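Angiopoietin-related protein 6 (Homo sapiens, PDB 6Y43) is a secreted angiopoietin-like factor whose fibrinogen-like globular domain, which carries a bound calcium ion, probably mediates recognition of partner molecules. Local coordinates at residues G57-F62 / D76-L81. Residues are numbered along the deposited sequence; the frame is centred on the assembly and turned at random.
With EDO (1,2-ethanediol), chain C.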
ATOM      1  N   GLY A  57      -8.104   3.519  12.108  1.00 10.93           N
ATOM      2  CA  GLY A  57      -7.264   4.261  13.024  1.00 14.94           C
ATOM      3  C   GLY A  57      -6.676   3.462  14.172  1.00 12.25           C
ATOM      4  O   GLY A  57      -6.192   4.056  15.144  1.00 15.91           O
ATOM      5  N   SER A  58      -6.666   2.137  14.076  1.00 11.61           N
ATOM      6  CA  SER A  58      -6.219   1.345  15.207  1.00 11.92           C
ATOM      7  C   SER A  58      -4.714   1.187  15.278  1.00 12.99           C
ATOM      8  O   SER A  58      -4.207   0.805  16.333  1.00 18.12           O
ATOM      9  CB  SER A  58      -6.866  -0.042  15.168  1.00 13.92           C
ATOM     10  OG  SER A  58      -6.670  -0.668  13.916  1.00 12.65           O
ATOM     11  N   VAL A  59      -3.977   1.494  14.208  1.00  9.47           N
ATOM     12  CA  VAL A  59      -2.543   1.236  14.146  1.00 10.98           C
ATOM     13  C   VAL A  59      -1.837   2.553  13.913  1.00 12.26           C
ATOM     14  O   VAL A  59      -2.279   3.351  13.086  1.00 11.57           O
ATOM     15  CB  VAL A  59      -2.234   0.222  13.029  1.00  8.13           C
ATOM     16  CG1 VAL A  59      -0.756   0.136  12.725  1.00 11.24           C
ATOM     17  CG2 VAL A  59      -2.804  -1.148  13.382  1.00 10.96           C
ATOM     18  N   ASN A  60      -0.766   2.795  14.659  1.00  9.84           N
ATOM     19  CA  ASN A  60       0.025   4.012  14.501  1.00 11.49           C
ATOM     20  C   ASN A  60       0.926   3.854  13.287  1.00 10.23           C
ATOM     21  O   ASN A  60       1.823   3.010  13.288  1.00 14.15           O
ATOM     22  CB  ASN A  60       0.848   4.254  15.760  1.00 14.45           C
ATOM     23  CG  ASN A  60       1.706   5.494  15.670  1.00 18.81           C
ATOM     24  OD1 ASN A  60       2.815   5.530  16.220  1.00 36.72           O
ATOM     25  ND2 ASN A  60       1.227   6.491  14.969  1.00 17.17           N
ATOM     26  N   PHE A  61       0.695   4.673  12.257  1.00 10.58           N
ATOM     27  CA  PHE A  61       1.545   4.702  11.076  1.00  9.70           C
ATOM     28  C   PHE A  61       2.638   5.758  11.172  1.00 11.25           C
ATOM     29  O   PHE A  61       3.496   5.831  10.281  1.00 11.17           O
ATOM     30  CB  PHE A  61       0.697   4.938   9.820  1.00 10.36           C
ATOM     31  CG  PHE A  61       0.088   3.674   9.251  1.00  8.56           C
ATOM     32  CD1 PHE A  61      -0.908   2.994   9.929  1.00  8.86           C
ATOM     33  CD2 PHE A  61       0.544   3.165   8.040  1.00  8.95           C
ATOM     34  CE1 PHE A  61      -1.451   1.816   9.405  1.00  8.66           C
ATOM     35  CE2 PHE A  61      -0.003   1.993   7.497  1.00 10.67           C
ATOM     36  CZ  PHE A  61      -0.977   1.325   8.179  1.00  9.41           C
ATOM     37  N   PHE A  62       2.640   6.570  12.226  1.00 10.87           N
ATOM     38  CA  PHE A  62       3.772   7.473  12.483  1.00 14.31           C
ATOM     39  C   PHE A  62       4.817   6.700  13.284  1.00 15.91           C
ATOM     40  O   PHE A  62       4.916   6.813  14.501  1.00 17.35           O
ATOM     41  CB  PHE A  62       3.311   8.721  13.224  1.00 14.31           C
ATOM     42  CG  PHE A  62       4.395   9.775  13.367  1.00 15.18           C
ATOM     43  CD1 PHE A  62       4.790  10.493  12.275  1.00 12.12           C
ATOM     44  CD2 PHE A  62       5.021  10.011  14.593  1.00 22.03           C
ATOM     45  CE1 PHE A  62       5.783  11.478  12.370  1.00 15.00           C
ATOM     46  CE2 PHE A  62       6.034  10.975  14.702  1.00 21.46           C
ATOM     47  CZ  PHE A  62       6.408  11.708  13.584  1.00 19.18           C
ATOM     48  N   ASP A  76      -5.399  -9.055   9.720  1.00  9.70           N
ATOM     49  CA  ASP A  76      -6.856  -9.021   9.799  1.00 11.98           C
ATOM     50  C   ASP A  76      -7.397  -7.603   9.834  1.00  9.97           C
ATOM     51  O   ASP A  76      -8.623  -7.412   9.761  1.00 12.73           O
ATOM     52  CB  ASP A  76      -7.352  -9.805  11.021  1.00 11.33           C
ATOM     53  CG  ASP A  76      -6.859  -9.233  12.357  1.00 16.30           C
ATOM     54  OD1 ASP A  76      -5.669  -8.876  12.500  1.00 17.80           O
ATOM     55  OD2 ASP A  76      -7.660  -9.176  13.307  1.00 26.04           O
ATOM     56  N   GLY A  77      -6.530  -6.591   9.882  1.00 11.30           N
ATOM     57  CA  GLY A  77      -6.960  -5.220  10.109  1.00 10.11           C
ATOM     58  C   GLY A  77      -6.079  -4.240   9.365  1.00  9.98           C
ATOM     59  O   GLY A  77      -5.743  -4.461   8.194  1.00  9.57           O
ATOM     60  N   GLU A  78      -5.719  -3.153  10.026  1.00  8.08           N
ATOM     61  CA  GLU A  78      -4.806  -2.182   9.434  1.00  9.39           C
ATOM     62  C   GLU A  78      -3.393  -2.729   9.495  1.00  8.89           C
ATOM     63  O   GLU A  78      -2.976  -3.302  10.513  1.00  9.19           O
ATOM     64  CB  GLU A  78      -4.884  -0.856  10.173  1.00  8.67           C
ATOM     65  CG  GLU A  78      -6.182  -0.124   9.990  1.00  9.05           C
ATOM     66  CD  GLU A  78      -6.061   1.324  10.456  1.00 11.42           C
ATOM     67  OE1 GLU A  78      -5.236   1.586  11.360  1.00 12.60           O
ATOM     68  OE2 GLU A  78      -6.775   2.187   9.915  1.00 10.27           O
ATOM     69  N   TYR A  79      -2.653  -2.571   8.403  1.00  8.18           N
ATOM     70  CA  TYR A  79      -1.269  -3.001   8.451  1.00  7.44           C
ATOM     71  C   TYR A  79      -0.467  -2.444   7.291  1.00  8.03           C
ATOM     72  O   TYR A  79      -1.009  -1.884   6.336  1.00  7.62           O
ATOM     73  CB  TYR A  79      -1.137  -4.526   8.488  1.00  8.62           C
ATOM     74  CG  TYR A  79      -1.416  -5.326   7.223  1.00  9.20           C
ATOM     75  CD1 TYR A  79      -2.710  -5.690   6.884  1.00  7.89           C
ATOM     76  CD2 TYR A  79      -0.381  -5.793   6.417  1.00  8.34           C
ATOM     77  CE1 TYR A  79      -2.963  -6.480   5.776  1.00  8.62           C
ATOM     78  CE2 TYR A  79      -0.632  -6.557   5.307  1.00  7.83           C
ATOM     79  CZ  TYR A  79      -1.933  -6.914   5.008  1.00  8.29           C
ATOM     80  OH  TYR A  79      -2.184  -7.700   3.930  1.00  9.97           O
ATOM     81  N   TRP A  80       0.850  -2.614   7.426  1.00  7.51           N
ATOM     82  CA  TRP A  80       1.864  -2.301   6.426  1.00  7.64           C
ATOM     83  C   TRP A  80       2.749  -3.534   6.322  1.00  7.14           C
ATOM     84  O   TRP A  80       3.402  -3.904   7.299  1.00  8.43           O
ATOM     85  CB  TRP A  80       2.692  -1.086   6.861  1.00  8.02           C
ATOM     86  CG  TRP A  80       3.874  -0.776   6.004  1.00  8.09           C
ATOM     87  CD1 TRP A  80       5.194  -0.981   6.307  1.00  9.85           C
ATOM     88  CD2 TRP A  80       3.853  -0.130   4.716  1.00  8.30           C
ATOM     89  NE1 TRP A  80       5.994  -0.541   5.263  1.00  9.56           N
ATOM     90  CE2 TRP A  80       5.186  -0.023   4.279  1.00  9.63           C
ATOM     91  CE3 TRP A  80       2.826   0.321   3.878  1.00 10.41           C
ATOM     92  CZ2 TRP A  80       5.532   0.563   3.050  1.00 10.35           C
ATOM     93  CZ3 TRP A  80       3.168   0.874   2.651  1.00  8.21           C
ATOM     94  CH2 TRP A  80       4.517   0.992   2.255  1.00  8.36           C
ATOM     95  N   LEU A  81       2.775  -4.171   5.148  1.00  8.01           N
ATOM     96  CA  LEU A  81       3.463  -5.458   5.043  1.00 10.20           C
ATOM     97  C   LEU A  81       4.956  -5.316   5.292  1.00  9.14           C
ATOM     98  O   LEU A  81       5.584  -6.239   5.835  1.00 10.17           O
ATOM     99  CB  LEU A  81       3.215  -6.095   3.675  1.00  9.78           C
ATOM    100  CG  LEU A  81       3.781  -7.497   3.468  1.00 11.37           C
ATOM    101  CD1 LEU A  81       3.170  -8.455   4.521  1.00 14.58           C
ATOM    102  CD2 LEU A  81       3.512  -7.982   2.054  1.00 14.91           C
TER
HETATM  103  C1  EDO C 502     -10.543  -6.782   7.075  1.00 21.04           C
HETATM  104  O1  EDO C 502     -10.616  -6.115   8.346  1.00 21.57           O
HETATM  105  C2  EDO C 502     -11.389  -6.041   6.052  1.00 25.40           C
HETATM  106  O2  EDO C 502     -10.724  -4.806   5.775  1.00 26.35           O
HETATM  107  O   HOH W   1      -6.136  -3.186  12.988  1.00 15.22           O
HETATM  108  O   HOH W   2      -4.381   4.086  11.469  1.00 11.87           O
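Glu78 lays its CB against the side chain of Val59, 3.8 Å from Val59 CG2, the two side chains running antiparallel alongside each other, and carries its carboxylate to the backbone N-H groups of the loop at Gly57-Val59. Beyond CG the glutamate is extended (chi2 -166°), long enough to bring the acid to these amides, while branched Val59 offers a methyl to its aliphatic part. Gly57 N donates to Glu78 OE2 at 2.9 Å, coming from well above the carboxylate plane, and Val59 N donates to Glu78 OE1 at 3.1 Å, nearly in line with its C-O bond. OE2 also accepts from the amides of Gln55 and Asp56, so three backbone N-H groups grip that one oxygen; the buried acid is satisfied by main-chain N-H groups and a water, which probably stabilise its negative charge. Gly57 suits the loop because its phi is positive (73°). Two waters extend the grip: one links Ser58 OG, itself bonded to Asp56, with Glu78 N, and the other donates to both Val59 O and Glu78 OE1. The flat ring of Phe61 closes the other end, its edge against a carbonyl, with CZ 3.7 Å from Tyr79 O, and its CE2 on Trp80 CB at 4.1 Å, the two side chains crossing at about a right angle. The contact thus fastens the loop between strand 48-54 and helix 65-70 to the short strand 79-80 and the residue leading into it, with Phe72 edge-to-face and Arg54 cation-pi on Phe61, and Trp80 NE1 bonded to Tyr68 O of the helix.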